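Local atomic coordinates of beta-catenin homolog sys-1 (Caenorhabditis elegans, PDB entry 3C2G), a protein that acts as a transcription coregulator in the Wnt signalling asymmetry pathway, binding the TCF factor pop-1 directly to activate or repress target genes. Residues E492-I495 against G496-A500. Numbering follows the deposited sequence.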
loop_
_atom_site.group_PDB
_atom_site.type_symbol
_atom_site.label_atom_id
_atom_site.label_comp_id
_atom_site.label_asym_id
_atom_site.label_seq_id
_atom_site.Cartn_x
_atom_site.Cartn_y
_atom_site.Cartn_z
ATOM N N GLU A 492 -5.812 9.571 -36.738
ATOM C CA GLU A 492 -5.759 8.124 -36.939
ATOM C C GLU A 492 -6.942 7.466 -36.274
ATOM O O GLU A 492 -7.485 7.989 -35.305
ATOM C CB GLU A 492 -4.457 7.544 -36.377
ATOM C CG GLU A 492 -3.298 7.597 -37.347
ATOM C CD GLU A 492 -1.949 7.308 -36.702
ATOM O OE1 GLU A 492 -1.905 6.758 -35.575
ATOM O OE2 GLU A 492 -0.915 7.640 -37.331
ATOM N N ASN A 493 -7.355 6.325 -36.812
ATOM C CA ASN A 493 -8.353 5.508 -36.147
ATOM C C ASN A 493 -7.695 4.431 -35.279
ATOM O O ASN A 493 -6.465 4.333 -35.222
ATOM C CB ASN A 493 -9.345 4.922 -37.161
ATOM C CG ASN A 493 -8.810 3.702 -37.887
ATOM O OD1 ASN A 493 -7.598 3.508 -38.037
ATOM N ND2 ASN A 493 -9.727 2.865 -38.346
ATOM N N LEU A 494 -8.520 3.625 -34.619
ATOM C CA LEU A 494 -8.044 2.632 -33.662
ATOM C C LEU A 494 -6.830 1.847 -34.151
ATOM O O LEU A 494 -5.867 1.678 -33.400
ATOM C CB LEU A 494 -9.179 1.690 -33.235
ATOM C CG LEU A 494 -8.878 0.737 -32.070
ATOM C CD1 LEU A 494 -8.418 1.487 -30.802
ATOM C CD2 LEU A 494 -10.072 -0.162 -31.760
ATOM N N ILE A 495 -6.859 1.389 -35.403
ATOM C CA ILE A 495 -5.731 0.622 -35.951
ATOM C C ILE A 495 -4.414 1.400 -35.833
ATOM O O ILE A 495 -3.411 0.854 -35.391
ATOM C CB ILE A 495 -5.923 0.182 -37.441
ATOM C CG1 ILE A 495 -7.332 -0.357 -37.731
ATOM C CG2 ILE A 495 -4.869 -0.837 -37.831
ATOM C CD1 ILE A 495 -7.778 -1.495 -36.837
ATOM N N GLY A 496 -4.433 2.668 -36.236
ATOM C CA GLY A 496 -3.260 3.545 -36.149
ATOM C C GLY A 496 -2.728 3.656 -34.729
ATOM O O GLY A 496 -1.515 3.588 -34.501
ATOM N N HIS A 497 -3.639 3.806 -33.776
ATOM C CA HIS A 497 -3.277 3.845 -32.365
ATOM C C HIS A 497 -2.754 2.516 -31.803
ATOM O O HIS A 497 -1.793 2.524 -31.034
ATOM C CB HIS A 497 -4.425 4.415 -31.527
ATOM C CG HIS A 497 -4.771 5.823 -31.893
ATOM N ND1 HIS A 497 -4.056 6.907 -31.434
ATOM C CD2 HIS A 497 -5.732 6.325 -32.707
ATOM C CE1 HIS A 497 -4.573 8.017 -31.930
ATOM N NE2 HIS A 497 -5.593 7.692 -32.703
ATOM N N ILE A 498 -3.357 1.392 -32.186
ATOM C CA ILE A 498 -2.848 0.085 -31.778
ATOM C C ILE A 498 -1.409 -0.031 -32.268
ATOM O O ILE A 498 -0.519 -0.458 -31.520
ATOM C CB ILE A 498 -3.633 -1.111 -32.402
ATOM C CG1 ILE A 498 -5.155 -1.038 -32.183
ATOM C CG2 ILE A 498 -3.055 -2.438 -31.969
ATOM C CD1 ILE A 498 -5.612 -1.038 -30.789
ATOM N N CYS A 499 -1.191 0.351 -33.532
ATOM C CA CYS A 499 0.123 0.239 -34.178
ATOM C C CYS A 499 1.172 1.135 -33.526
ATOM O O CYS A 499 2.330 0.770 -33.455
ATOM C CB CYS A 499 0.020 0.528 -35.681
ATOM S SG CYS A 499 -0.879 -0.747 -36.636
ATOM N N ALA A 500 0.759 2.297 -33.036
ATOM C CA ALA A 500 1.666 3.179 -32.313
ATOM C C ALA A 500 2.137 2.575 -30.980
ATOM O O ALA A 500 3.306 2.721 -30.609
ATOM C CB ALA A 500 1.028 4.517 -32.096
#
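The imidazole of His497 folds back over the start of its own helix and overlaps the backbone of Glu492, bringing NE2 to 3.2 Å from Glu492 O. That carbonyl oxygen lies at the ring's edge, near its plane, but the N-H points well off it (129°) and the bond is weak; a second weak bond joins NE2 to Asp487. With CG anti to its own carbonyl carbon and beside the backbone N (chi1 -62°), the ring is turned toward the N-terminus, and ND1 bonds to Ser448 of helix 437-448. Glu492 CB sits above the ring plane, over its NE2 corner, 3.8 Å from His497 NE2. Its carboxylate runs on past Gly496, with CD 4.0 Å from Gly496 CA, while OE1 forms a salt bridge with Arg490. Asn493 is the N-cap residue of helix 494-507, one of the helices of the armadillo domain that makes up this fragment of the beta-catenin homolog. Its carbonyl oxygen accepts the N-H of His497 at 162° and, weakly, that of Gly496, while ND2 turns away to Leu483 O. Leu494 and Ile498, one turn apart, meet at an oblique angle, CD1 to CD1 at 3.8 Å. Their backbones are joined by the bond from Ile498 N to Leu494 O (2.8 Å). This apolar pair is buried between helices 437-448 and 515-535, touching Met444 and Leu447 of the former and Leu528 and Leu532 of the latter. Ile495 CG2 lies more loosely beside Cys499 SG, at 4.2 Å, and the Ile495 side chain also reaches Val542 of helix 539-544.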